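SG7.AF (Anopheles freeborni, PDB 6XL7) inhibits the alternative pathway of host complement by blocking activity of the assembled C3 convertase C3bBb, while leaving the classical pathway unaffected. Local coordinates at residues T72-A75 against G76-Y79; A94-P97 against S98-A102; S23-L26 against Q27-F31; L9-F12 against R13-D16; D60-V63 against T64-D68. All coordinates share one frame; numbering follows the deposited sequence. Where two conformers were deposited one is given.

How the interactions relate
From the N terminus the contacts come in the order 4, 3, 5, 1, 2. Each is confined to one continuous run of residues, so none closes a long loop, and none nests in or crosses another. Interaction 4 ends helix 2-13 and interaction 3 starts helix 23-46. Interactions 5 and 1 lie on helix 56-77, their centres about 17 Å apart, with interaction 1 at its C-terminal end; interaction 2 spans the kink at Pro97 in helix 89-113. Across the fold two groups form. Interactions 4 and 5 touch, joining helix 2-13 to helix 56-77, while interactions 1, 2 and 3 touch one another, bringing three helices together in a second cluster.

Interaction 1 of 5, residues T72-A75 against G76-Y79; sequences TFYA and GFSY
Gly76 N to Thr72 O (3.1 Å) and Phe77 N to Phe73 O (3.0 Å) are i to i+4 backbone bonds in the final turn of helix 56-77, and Ser78 is the first residue to leave helical geometry. At this end the carbonyl of Tyr74 collects several donors. Ser78 OG gives its proton to Tyr74 O at 2.8 Å, arriving 42° out of the carbonyl plane, and the amides of Phe77 and Ser78 add weak bonds to the same oxygen. The first torsion of Ser78 (chi1 63°) sets OG between the backbone N and the carbonyl carbon, where it also lies over one face of the Tyr74 ring, 3.3 Å from CE2. Ser78 CB makes a CH-pi contact with that ring, 4.2 Å from its centroid. Tyr74 CE1 in turn meets the edge of the Phe77 ring at CD2, 3.8 Å away. Past the helix end, Tyr79 folds back (chi1 58°) and sets a ring face over Ala75, whose CA is 4.1 Å from the ring centroid. Arg21 makes a cation-pi contact with Tyr74, and Tyr25 meets the same ring edge-to-face. The serine hydroxyl thus serves a carbonyl near the end of the helix and lies over an aromatic face at once, which probably restrains both the chain ending and the rotation of Tyr74.

Interaction 2 of 5, residues A94-P97 against S98-A102; sequences AAKP and SYLTA
Lys96 and Leu100, one helical turn apart, touch through aliphatic atoms: Lys96 CG lies 4.1 Å from Leu100 CD1. The lysine has CG opposite the backbone N (chi1 -174°) and is fully extended beyond it, while Leu100 turns CG beside its own backbone N (chi1 -63°), which also brings CG to 3.4 Å from Lys96 O. That oxygen accepts Leu100 N at 3.0 Å in a nearly straight bond, N-H...O 167°. Tyr99 CB packs on Lys96 O as well, although the ring itself leads away from the turn. The helix is kinked at Pro97, whose nitrogen has no proton to give to the preceding turn, and just beyond it Tyr99 N reaches Ala95 O in a weak bond of 3.3 Å. Ser98 holds OG between its backbone N and carbonyl carbon, turned back toward that stretched turn, and a water joins the two parts, lying 2.9 Å from Ala95 O, to which it donates, and 2.9 Å from Ser98 OG. Thr101 N bonds to Pro97 O at 3.0 Å, so from Leu100 onward the regular i to i+4 bonding continues. Outside this turn, Tyr99 OH bonds to Ala29 O of helix 23-46, and the Tyr99 ring stacks on Phe73. The kinked turn of helix 89-113 therefore faces helices 23-46 and 56-77 together.

Interaction 3 of 5, residues S23-L26 against Q27-F31; sequences SVYL and QSAKF. With SO4 (sulfate ion), chain C.
Ala29 CB sits over one face of the Tyr25 ring, 4.1 Å from its centroid and nearest to CZ, in a CH-pi contact between residues four apart. Tyr25 points CG away from its backbone N (chi1 155°), and the ring then slants outward and forward, so that a face comes over Ala29 CB. The backbone fixes that spacing: Ala29 N bonds to Tyr25 O at 2.8 Å. On the neighbouring rows Gln27 N bonds to Ser23 O at 2.9 Å and Lys30 N to Leu26 O at 2.8 Å, with Gln27 CG and Lys30 CG lying alongside the carbonyl oxygens their amides use. The bond from Ser28 N to Val24 O is weak, at 3.4 Å, and a water also donates to Val24 O. Farther out, Lys30 NZ forms a salt bridge with Glu19, while Val24 rests on Leu92 of helix 89-113. At the start of the helix Ser23 N donates to sulfate O2 at 3.0 Å; Ser23 OG, in the conformer described (a second was modelled), bonds to the same oxygen. An anion held by a backbone amide of the first turn is a common feature of helix N termini, and here the sulfate, probably from the crystallisation liquor, occupies that place on helix 23-46.

Interaction 4 of 5, residues L9-F12 against R13-D16; sequences LKTF and RRID. With SO4 (sulfate ion), chain B.
Lys10 and Arg14, the latter in the conformer described, one of two modelled, run side by side in the same direction, with Lys10 CG over the centre of one face of the Arg14 guanidinium. Arg13 comes from another side: it bends at chi3 (50°), crosses the lysine at a slant and brings NH2 to 3.5 Å from Lys10 CG. Both guanidinium groups turn an edge to one sulfate. Arg13 NH1 bonds to its O3 at 2.9 Å and Arg13 NH2 to its O4 at 2.8 Å, the latter almost straight with an N-H...O angle of 174°. In that same conformer Arg14 NH1 reaches sulfate O2 at 2.8 Å. On another side of the turn Phe12 and Ile15 lie alongside each other, CD1 to CD1 3.9 Å. The backbone changes pattern here: Arg13 N still pairs with Leu9 O in the i to i+4 pattern, but Arg14 N goes to Thr11 O at 3.0 Å and Ile15 N to Phe12 O at 2.9 Å, a tightening to i to i+3 where helix 2-13 gives way to the loop. Phe12 packs on Val33 and Leu37 of helix 23-46. The sulfate, probably from the crystallisation liquor, would be expected to offset the gathered charges of Lys10, Arg13 and Arg14; their arrangement makes a cationic patch at the helix end able to hold an anion.

Interaction 5 of 5, residues D60-V63 against T64-D68; sequences DRMV and TKVND
Arg61 O accepts Lys65 N at 2.9 Å, and the side chains of Thr64 and Lys65 both close round this oxygen. Thr64 OG1, set between its backbone N and carbonyl carbon (chi1 62°), stands 3.3 Å from Arg61 O, near enough for a weak bond at most. Lys65 CG packs at 3.2 Å from the same Arg61 O before the chain extends outward. Its ammonium and the guanidinium of Arg61 share a water that accepts from both, 2.8 Å from Lys65 NZ and 3.2 Å from Arg61 NE, in the plane of the guanidinium. The bridging oxygen probably eases the approach of two like charges, and Lys65 NZ has a salt bridge with Glu109 besides. On the buried side Val66 N bonds to Met62 O at 3.0 Å, and Met62 and Val66 lie side by side, CG to CG2 4.2 Å. Met62 bends at its last torsion (chi3 77°) and packs on Thr11 and Phe12 of helix 2-13, on Leu41 and on Ile106; Val66 rests on Val33 and Leu37. Buried apolar residues four apart on one face, with charged ones on another, are typical of an amphipathic helix in an up-and-down four-helix bundle, and helix 56-77 here contacts the three other helices of the domain.

Interaction 1 of 5, residues T72-A75 against G76-Y79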
loop_
_atom_site.group_PDB
_atom_site.type_symbol
_atom_site.label_atom_id
_atom_site.label_comp_id
_atom_site.label_asym_id
_atom_site.label_seq_id
_atom_site.Cartn_x
_atom_site.Cartn_y
_atom_site.Cartn_z
ATOM N N THR A 72 9.333 -2.882 -6.234
ATOM C CA THR A 72 9.570 -2.439 -7.604
ATOM C C THR A 72 9.919 -0.956 -7.635
ATOM O O THR A 72 10.851 -0.547 -8.342
ATOM C CB THR A 72 8.335 -2.753 -8.456
ATOM O OG1 THR A 72 8.100 -4.164 -8.460
ATOM C CG2 THR A 72 8.533 -2.301 -9.890
ATOM N N PHE A 73 9.193 -0.141 -6.864
ATOM C CA PHE A 73 9.520 1.273 -6.711
ATOM C C PHE A 73 10.936 1.447 -6.182
ATOM O O PHE A 73 11.719 2.244 -6.719
ATOM C CB PHE A 73 8.495 1.883 -5.760
ATOM C CG PHE A 73 8.665 3.353 -5.508
ATOM C CD1 PHE A 73 9.031 4.238 -6.516
ATOM C CD2 PHE A 73 8.401 3.867 -4.242
ATOM C CE1 PHE A 73 9.155 5.604 -6.255
ATOM C CE2 PHE A 73 8.514 5.217 -3.988
ATOM C CZ PHE A 73 8.892 6.086 -4.993
ATOM N N TYR A 74 11.297 0.690 -5.138
ATOM C CA TYR A 74 12.645 0.802 -4.587
ATOM C C TYR A 74 13.698 0.439 -5.623
ATOM O O TYR A 74 14.746 1.090 -5.704
ATOM C CB TYR A 74 12.808 -0.044 -3.321
ATOM C CG TYR A 74 14.198 0.106 -2.736
ATOM C CD1 TYR A 74 14.585 1.306 -2.153
ATOM C CD2 TYR A 74 15.137 -0.920 -2.812
ATOM C CE1 TYR A 74 15.860 1.483 -1.642
ATOM C CE2 TYR A 74 16.430 -0.756 -2.292
ATOM C CZ TYR A 74 16.777 0.456 -1.715
ATOM O OH TYR A 74 18.050 0.643 -1.198
ATOM N N ALA A 75 13.445 -0.601 -6.422
ATOM C CA ALA A 75 14.386 -0.966 -7.471
ATOM C C ALA A 75 14.599 0.194 -8.437
ATOM O O ALA A 75 15.736 0.489 -8.832
ATOM C CB ALA A 75 13.875 -2.211 -8.206
ATOM N N GLY A 76 13.514 0.879 -8.821
ATOM C CA GLY A 76 13.641 2.004 -9.739
ATOM C C GLY A 76 14.356 3.201 -9.141
ATOM O O GLY A 76 14.967 3.985 -9.874
ATOM N N PHE A 77 14.297 3.356 -7.816
ATOM C CA PHE A 77 15.030 4.417 -7.129
ATOM C C PHE A 77 16.514 4.105 -7.043
ATOM O O PHE A 77 17.348 5.025 -7.083
ATOM C CB PHE A 77 14.427 4.568 -5.728
ATOM C CG PHE A 77 15.269 5.372 -4.761
ATOM C CD1 PHE A 77 15.476 6.736 -4.951
ATOM C CD2 PHE A 77 15.830 4.771 -3.644
ATOM C CE1 PHE A 77 16.234 7.481 -4.048
ATOM C CE2 PHE A 77 16.587 5.514 -2.740
ATOM C CZ PHE A 77 16.793 6.862 -2.947
ATOM N N SER A 78 16.861 2.819 -6.951
ATOM C CA SER A 78 18.201 2.410 -6.547
ATOM C C SER A 78 18.868 1.527 -7.595
ATOM O O SER A 78 19.293 2.023 -8.637
ATOM C CB SER A 78 18.166 1.761 -5.151
ATOM O OG SER A 78 17.399 0.569 -5.120
ATOM N N TYR A 79 18.946 0.220 -7.335
ATOM C CA TYR A 79 19.869 -0.652 -8.053
ATOM C C TYR A 79 19.458 -0.944 -9.494
ATOM O O TYR A 79 20.297 -1.425 -10.263
ATOM C CB TYR A 79 20.068 -1.961 -7.281
ATOM C CG TYR A 79 18.774 -2.716 -7.027
ATOM C CD1 TYR A 79 18.245 -3.577 -7.992
ATOM C CD2 TYR A 79 18.080 -2.572 -5.833
ATOM C CE1 TYR A 79 17.072 -4.261 -7.766
ATOM C CE2 TYR A 79 16.898 -3.258 -5.596
ATOM C CZ TYR A 79 16.404 -4.107 -6.572
ATOM O OH TYR A 79 15.231 -4.803 -6.360
#

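Interaction 2 of 5, residues A94-P97 against S98-A102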
loop_
_atom_site.group_PDB
_atom_site.type_symbol
_atom_site.label_atom_id
_atom_site.label_comp_id
_atom_site.label_asym_id
_atom_site.label_seq_id
_atom_site.Cartn_x
_atom_site.Cartn_y
_atom_site.Cartn_z
ATOM N N ALA A 94 11.207 9.493 -11.406
ATOM C CA ALA A 94 10.901 8.743 -12.619
ATOM C C ALA A 94 10.126 7.465 -12.325
ATOM O O ALA A 94 9.410 6.969 -13.202
ATOM C CB ALA A 94 12.191 8.427 -13.375
ATOM N N ALA A 95 10.264 6.916 -11.117
ATOM C CA ALA A 95 9.602 5.667 -10.751
ATOM C C ALA A 95 8.328 5.882 -9.944
ATOM O O ALA A 95 7.532 4.944 -9.811
ATOM C CB ALA A 95 10.559 4.782 -9.938
ATOM N N LYS A 96 8.112 7.089 -9.421
ATOM C CA LYS A 96 7.004 7.346 -8.512
ATOM C C LYS A 96 5.624 7.283 -9.165
ATOM O O LYS A 96 4.712 6.696 -8.561
ATOM C CB LYS A 96 7.222 8.663 -7.771
ATOM C CG LYS A 96 6.189 8.949 -6.689
ATOM C CD LYS A 96 6.545 10.236 -5.955
ATOM C CE LYS A 96 5.539 10.565 -4.868
ATOM N NZ LYS A 96 5.964 11.766 -4.091
ATOM N N PRO A 97 5.400 7.835 -10.366
ATOM C CA PRO A 97 4.031 7.772 -10.918
ATOM C C PRO A 97 3.523 6.354 -11.121
ATOM O O PRO A 97 2.351 6.065 -10.832
ATOM C CB PRO A 97 4.139 8.568 -12.227
ATOM C CG PRO A 97 5.286 9.537 -11.964
ATOM C CD PRO A 97 6.263 8.740 -11.157
ATOM N N SER A 98 4.372 5.445 -11.595
ATOM C CA SER A 98 3.909 4.072 -11.777
ATOM C C SER A 98 3.681 3.373 -10.445
ATOM O O SER A 98 2.791 2.518 -10.343
ATOM C CB SER A 98 4.850 3.280 -12.684
ATOM O OG SER A 98 6.149 3.199 -12.157
ATOM N N TYR A 99 4.445 3.742 -9.415
ATOM C CA TYR A 99 4.195 3.241 -8.066
ATOM C C TYR A 99 2.804 3.644 -7.597
ATOM O O TYR A 99 2.013 2.802 -7.154
ATOM C CB TYR A 99 5.266 3.817 -7.136
ATOM C CG TYR A 99 5.105 3.519 -5.667
ATOM C CD1 TYR A 99 5.103 2.209 -5.200
ATOM C CD2 TYR A 99 5.002 4.562 -4.740
ATOM C CE1 TYR A 99 4.981 1.938 -3.841
ATOM C CE2 TYR A 99 4.874 4.305 -3.390
ATOM C CZ TYR A 99 4.867 2.992 -2.948
ATOM O OH TYR A 99 4.751 2.682 -1.603
ATOM N N LEU A 100 2.486 4.932 -7.690
ATOM C CA LEU A 100 1.189 5.412 -7.219
ATOM C C LEU A 100 0.043 4.785 -8.005
ATOM O O LEU A 100 -0.967 4.374 -7.416
ATOM C CB LEU A 100 1.143 6.933 -7.321
ATOM C CG LEU A 100 2.165 7.667 -6.452
ATOM C CD1 LEU A 100 2.057 9.159 -6.663
ATOM C CD2 LEU A 100 1.975 7.326 -4.977
ATOM N N THR A 101 0.177 4.701 -9.333
ATOM C CA THR A 101 -0.847 4.059 -10.157
ATOM C C THR A 101 -1.045 2.599 -9.760
ATOM O O THR A 101 -2.186 2.122 -9.667
ATOM C CB THR A 101 -0.470 4.160 -11.634
ATOM O OG1 THR A 101 -0.422 5.539 -12.023
ATOM C CG2 THR A 101 -1.474 3.423 -12.501
ATOM N N ALA A 102 0.046 1.877 -9.504
ATOM C CA ALA A 102 -0.078 0.472 -9.137
ATOM C C ALA A 102 -0.767 0.324 -7.785
ATOM O O ALA A 102 -1.576 -0.596 -7.594
ATOM C CB ALA A 102 1.301 -0.193 -9.140
HETATM O O HOH W 1 7.628 2.004 -9.913
#

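Interaction 3 of 5, residues S23-L26 against Q27-F31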
loop_
_atom_site.group_PDB
_atom_site.type_symbol
_atom_site.label_atom_id
_atom_site.label_comp_id
_atom_site.label_asym_id
_atom_site.label_seq_id
_atom_site.Cartn_x
_atom_site.Cartn_y
_atom_site.Cartn_z
ATOM N N SER A 23 15.990 8.161 3.385
ATOM C CA SER A 23 14.783 8.823 3.880
ATOM C C SER A 23 13.958 9.426 2.750
ATOM O O SER A 23 12.722 9.439 2.827
ATOM C CB SER A 23 15.155 9.897 4.906
ATOM O OG SER A 23 15.803 9.322 6.024
ATOM N N VAL A 24 14.599 9.942 1.704
ATOM C CA VAL A 24 13.818 10.530 0.619
ATOM C C VAL A 24 12.941 9.473 -0.045
ATOM O O VAL A 24 11.786 9.739 -0.404
ATOM C CB VAL A 24 14.715 11.292 -0.380
ATOM C CG1 VAL A 24 15.640 10.351 -1.153
ATOM C CG2 VAL A 24 13.861 12.124 -1.324
ATOM N N TYR A 25 13.465 8.254 -0.196
ATOM C CA TYR A 25 12.659 7.163 -0.725
ATOM C C TYR A 25 11.563 6.760 0.259
ATOM O O TYR A 25 10.401 6.582 -0.129
ATOM C CB TYR A 25 13.549 5.967 -1.103
ATOM C CG TYR A 25 12.766 4.683 -1.053
ATOM C CD1 TYR A 25 11.970 4.285 -2.123
ATOM C CD2 TYR A 25 12.765 3.896 0.096
ATOM C CE1 TYR A 25 11.202 3.129 -2.046
ATOM C CE2 TYR A 25 11.997 2.751 0.178
ATOM C CZ TYR A 25 11.227 2.376 -0.897
ATOM O OH TYR A 25 10.462 1.235 -0.837
ATOM N N LEU A 26 11.914 6.610 1.542
ATOM C CA LEU A 26 10.936 6.166 2.532
ATOM C C LEU A 26 9.750 7.115 2.612
ATOM O O LEU A 26 8.600 6.674 2.734
ATOM C CB LEU A 26 11.605 6.033 3.901
ATOM C CG LEU A 26 12.506 4.818 4.094
ATOM C CD1 LEU A 26 13.279 4.970 5.396
ATOM C CD2 LEU A 26 11.676 3.535 4.113
ATOM N N GLN A 27 10.010 8.425 2.553
ATOM C CA GLN A 27 8.921 9.395 2.608
ATOM C C GLN A 27 7.956 9.208 1.445
ATOM O O GLN A 27 6.734 9.235 1.631
ATOM C CB GLN A 27 9.484 10.817 2.645
ATOM C CG GLN A 27 10.181 11.144 3.954
ATOM C CD GLN A 27 11.075 12.364 3.862
ATOM O OE1 GLN A 27 11.052 13.095 2.870
ATOM N NE2 GLN A 27 11.876 12.586 4.899
ATOM N N SER A 28 8.480 9.007 0.239
ATOM C CA SER A 28 7.608 8.794 -0.914
ATOM C C SER A 28 6.912 7.445 -0.841
ATOM O O SER A 28 5.726 7.332 -1.179
ATOM C CB SER A 28 8.396 8.920 -2.222
ATOM O OG SER A 28 8.598 10.280 -2.554
ATOM N N ALA A 29 7.625 6.404 -0.408
ATOM C CA ALA A 29 7.006 5.084 -0.305
ATOM C C ALA A 29 5.856 5.095 0.693
ATOM O O ALA A 29 4.767 4.585 0.406
ATOM C CB ALA A 29 8.051 4.047 0.084
ATOM N N LYS A 30 6.076 5.702 1.862
ATOM C CA LYS A 30 5.032 5.768 2.879
ATOM C C LYS A 30 3.875 6.645 2.434
ATOM O O LYS A 30 2.706 6.287 2.644
ATOM C CB LYS A 30 5.620 6.248 4.203
ATOM C CG LYS A 30 6.567 5.244 4.833
ATOM C CD LYS A 30 7.278 5.846 6.048
ATOM C CE LYS A 30 8.328 4.894 6.589
ATOM N NZ LYS A 30 9.116 5.501 7.699
ATOM N N PHE A 31 4.163 7.787 1.804
ATOM C CA PHE A 31 3.089 8.649 1.315
ATOM C C PHE A 31 2.207 7.916 0.319
ATOM O O PHE A 31 0.981 8.064 0.328
ATOM C CB PHE A 31 3.660 9.909 0.657
ATOM C CG PHE A 31 2.691 10.587 -0.280
ATOM C CD1 PHE A 31 1.678 11.393 0.220
ATOM C CD2 PHE A 31 2.779 10.405 -1.654
ATOM C CE1 PHE A 31 0.773 12.006 -0.627
ATOM C CE2 PHE A 31 1.879 11.017 -2.509
ATOM C CZ PHE A 31 0.876 11.821 -1.995
HETATM S S SO4 C . 19.308 9.412 4.736
HETATM O O1 SO4 C . 19.163 9.707 3.313
HETATM O O2 SO4 C . 18.413 8.318 5.105
HETATM O O3 SO4 C . 18.971 10.606 5.511
HETATM O O4 SO4 C . 20.688 9.014 5.009
HETATM O O HOH W 2 10.383 12.005 -1.149
#

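Interaction 4 of 5, residues L9-F12 against R13-D16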
loop_
_atom_site.group_PDB
_atom_site.type_symbol
_atom_site.label_atom_id
_atom_site.label_comp_id
_atom_site.label_asym_id
_atom_site.label_seq_id
_atom_site.Cartn_x
_atom_site.Cartn_y
_atom_site.Cartn_z
ATOM N N LEU A 9 -6.139 -1.653 9.884
ATOM C CA LEU A 9 -4.832 -1.116 10.257
ATOM C C LEU A 9 -3.890 -2.206 10.759
ATOM O O LEU A 9 -2.671 -2.101 10.569
ATOM C CB LEU A 9 -4.987 0.026 11.263
ATOM C CG LEU A 9 -5.669 1.231 10.601
ATOM C CD1 LEU A 9 -5.984 2.300 11.612
ATOM C CD2 LEU A 9 -4.798 1.804 9.484
ATOM N N LYS A 10 -4.428 -3.260 11.372
ATOM C CA LYS A 10 -3.610 -4.425 11.691
ATOM C C LYS A 10 -2.958 -4.977 10.430
ATOM O O LYS A 10 -1.765 -5.314 10.427
ATOM C CB LYS A 10 -4.488 -5.482 12.355
ATOM C CG LYS A 10 -3.822 -6.837 12.546
ATOM C CD LYS A 10 -4.789 -7.778 13.236
ATOM C CE LYS A 10 -4.240 -9.186 13.331
ATOM N NZ LYS A 10 -5.278 -10.133 13.819
ATOM N N THR A 11 -3.716 -5.026 9.340
ATOM C CA THR A 11 -3.173 -5.471 8.062
ATOM C C THR A 11 -2.129 -4.492 7.529
ATOM O O THR A 11 -1.096 -4.911 6.994
ATOM C CB THR A 11 -4.325 -5.697 7.081
ATOM O OG1 THR A 11 -4.957 -6.944 7.395
ATOM C CG2 THR A 11 -3.843 -5.748 5.644
ATOM N N PHE A 12 -2.361 -3.181 7.669
ATOM C CA PHE A 12 -1.365 -2.219 7.205
ATOM C C PHE A 12 -0.064 -2.332 7.986
ATOM O O PHE A 12 1.016 -2.110 7.421
ATOM C CB PHE A 12 -1.907 -0.780 7.241
ATOM C CG PHE A 12 -2.716 -0.411 6.030
ATOM C CD1 PHE A 12 -2.087 0.014 4.873
ATOM C CD2 PHE A 12 -4.096 -0.517 6.036
ATOM C CE1 PHE A 12 -2.824 0.324 3.743
ATOM C CE2 PHE A 12 -4.843 -0.194 4.908
ATOM C CZ PHE A 12 -4.202 0.214 3.757
ATOM N N ARG A 13 -0.137 -2.678 9.276
ATOM C CA ARG A 13 1.075 -2.903 10.058
ATOM C C ARG A 13 1.953 -3.972 9.420
ATOM O O ARG A 13 3.181 -3.933 9.560
ATOM C CB ARG A 13 0.702 -3.274 11.498
ATOM C CG ARG A 13 1.880 -3.688 12.360
ATOM C CD ARG A 13 1.503 -3.788 13.830
ATOM N NE ARG A 13 0.305 -4.586 14.080
ATOM C CZ ARG A 13 0.282 -5.916 14.093
ATOM N NH1 ARG A 13 1.396 -6.600 13.830
ATOM N NH2 ARG A 13 -0.849 -6.558 14.353
ATOM N N ARG A 14 1.351 -4.914 8.693
ATOM C CA ARG A 14 2.109 -5.969 8.035
ATOM C C ARG A 14 2.790 -5.503 6.750
ATOM O O ARG A 14 3.616 -6.246 6.207
ATOM C CB ARG A 14 1.211 -7.194 7.806
ATOM C CG ARG A 14 0.858 -7.936 9.101
ATOM C CD ARG A 14 -0.521 -8.601 9.055
ATOM N NE ARG A 14 -0.792 -9.407 10.245
ATOM C CZ ARG A 14 -1.938 -10.042 10.475
ATOM N NH1 ARG A 14 -2.090 -10.759 11.581
ATOM N NH2 ARG A 14 -2.934 -9.960 9.602
ATOM N N ILE A 15 2.467 -4.306 6.262
ATOM C CA ILE A 15 3.165 -3.690 5.126
ATOM C C ILE A 15 4.350 -2.954 5.730
ATOM O O ILE A 15 4.243 -1.807 6.166
ATOM C CB ILE A 15 2.255 -2.758 4.331
ATOM C CG1 ILE A 15 1.166 -3.558 3.615
ATOM C CG2 ILE A 15 3.063 -1.949 3.312
ATOM C CD1 ILE A 15 0.067 -2.703 3.008
ATOM N N ASP A 16 5.495 -3.625 5.760
ATOM C CA ASP A 16 6.661 -3.083 6.433
ATOM C C ASP A 16 7.493 -2.231 5.487
ATOM O O ASP A 16 7.430 -2.366 4.262
ATOM C CB ASP A 16 7.517 -4.204 7.014
ATOM C CG ASP A 16 7.970 -5.191 5.961
ATOM O OD1 ASP A 16 7.353 -5.230 4.874
ATOM O OD2 ASP A 16 8.939 -5.934 6.223
HETATM S S SO4 B . 0.178 -10.200 14.234
HETATM O O1 SO4 B . 0.888 -10.547 15.462
HETATM O O2 SO4 B . -0.279 -11.421 13.578
HETATM O O3 SO4 B . 1.073 -9.481 13.334
HETATM O O4 SO4 B . -0.976 -9.365 14.567
HETATM O O HOH W 3 3.422 -0.231 7.980
#

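Interaction 5 of 5, residues D60-V63 against T64-D68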
loop_
_atom_site.group_PDB
_atom_site.type_symbol
_atom_site.label_atom_id
_atom_site.label_comp_id
_atom_site.label_asym_id
_atom_site.label_seq_id
_atom_site.Cartn_x
_atom_site.Cartn_y
_atom_site.Cartn_z
ATOM N N ASP A 60 -4.899 -10.270 3.080
ATOM C CA ASP A 60 -3.576 -10.860 2.890
ATOM C C ASP A 60 -3.027 -10.553 1.502
ATOM O O ASP A 60 -1.833 -10.261 1.348
ATOM C CB ASP A 60 -3.653 -12.375 3.076
ATOM C CG ASP A 60 -3.862 -12.793 4.527
ATOM O OD1 ASP A 60 -3.762 -11.939 5.433
ATOM O OD2 ASP A 60 -4.128 -13.998 4.760
ATOM N N ARG A 61 -3.886 -10.617 0.478
ATOM C CA ARG A 61 -3.454 -10.292 -0.879
ATOM C C ARG A 61 -3.059 -8.833 -1.000
ATOM O O ARG A 61 -2.134 -8.499 -1.752
ATOM C CB ARG A 61 -4.544 -10.616 -1.899
ATOM C CG ARG A 61 -4.754 -12.085 -2.133
ATOM C CD ARG A 61 -5.589 -12.337 -3.379
ATOM N NE ARG A 61 -6.931 -11.771 -3.268
ATOM C CZ ARG A 61 -7.978 -12.421 -2.768
ATOM N NH1 ARG A 61 -7.841 -13.666 -2.327
ATOM N NH2 ARG A 61 -9.164 -11.827 -2.711
ATOM N N MET A 62 -3.749 -7.936 -0.295
ATOM C CA MET A 62 -3.325 -6.545 -0.335
ATOM C C MET A 62 -1.901 -6.396 0.173
ATOM O O MET A 62 -1.103 -5.653 -0.407
ATOM C CB MET A 62 -4.266 -5.679 0.491
ATOM C CG MET A 62 -3.926 -4.212 0.357
ATOM S SD MET A 62 -4.824 -3.107 1.449
ATOM C CE MET A 62 -3.953 -3.386 2.984
ATOM N N VAL A 63 -1.556 -7.110 1.244
ATOM C CA VAL A 63 -0.217 -6.997 1.816
ATOM C C VAL A 63 0.841 -7.440 0.810
ATOM O O VAL A 63 1.826 -6.732 0.575
ATOM C CB VAL A 63 -0.125 -7.787 3.132
ATOM C CG1 VAL A 63 1.299 -7.831 3.640
ATOM C CG2 VAL A 63 -1.053 -7.177 4.175
ATOM N N THR A 64 0.670 -8.622 0.210
ATOM C CA THR A 64 1.705 -9.106 -0.706
ATOM C C THR A 64 1.783 -8.237 -1.950
ATOM O O THR A 64 2.884 -7.931 -2.422
ATOM C CB THR A 64 1.491 -10.574 -1.078
ATOM O OG1 THR A 64 0.242 -10.721 -1.762
ATOM C CG2 THR A 64 1.514 -11.467 0.155
ATOM N N LYS A 65 0.637 -7.799 -2.477
ATOM C CA LYS A 65 0.652 -6.961 -3.670
ATOM C C LYS A 65 1.374 -5.649 -3.408
ATOM O O LYS A 65 2.195 -5.208 -4.224
ATOM C CB LYS A 65 -0.768 -6.703 -4.174
ATOM C CG LYS A 65 -1.435 -7.914 -4.811
ATOM C CD LYS A 65 -2.890 -7.612 -5.157
ATOM C CE LYS A 65 -3.523 -8.771 -5.909
ATOM N NZ LYS A 65 -4.935 -8.481 -6.303
ATOM N N VAL A 66 1.105 -5.022 -2.264
ATOM C CA VAL A 66 1.769 -3.764 -1.930
ATOM C C VAL A 66 3.256 -3.987 -1.743
ATOM O O VAL A 66 4.085 -3.199 -2.222
ATOM C CB VAL A 66 1.133 -3.122 -0.686
ATOM C CG1 VAL A 66 1.988 -1.930 -0.224
ATOM C CG2 VAL A 66 -0.263 -2.681 -0.996
ATOM N N ASN A 67 3.634 -5.073 -1.073
ATOM C CA ASN A 67 5.048 -5.287 -0.871
ATOM C C ASN A 67 5.785 -5.468 -2.201
ATOM O O ASN A 67 6.870 -4.903 -2.377
ATOM C CB ASN A 67 5.302 -6.342 0.210
ATOM C CG ASN A 67 4.900 -5.832 1.615
ATOM O OD1 ASN A 67 4.263 -6.541 2.403
ATOM N ND2 ASN A 67 5.258 -4.583 1.913
ATOM N N ASP A 68 5.182 -6.163 -3.179
ATOM C CA ASP A 68 5.812 -6.317 -4.494
ATOM C C ASP A 68 5.887 -4.993 -5.252
ATOM O O ASP A 68 6.912 -4.684 -5.881
ATOM C CB ASP A 68 5.038 -7.341 -5.322
ATOM C CG ASP A 68 5.076 -8.734 -4.721
ATOM O OD1 ASP A 68 5.978 -9.013 -3.899
ATOM O OD2 ASP A 68 4.225 -9.569 -5.101
HETATM O O HOH W 4 -6.745 -8.737 -4.210
#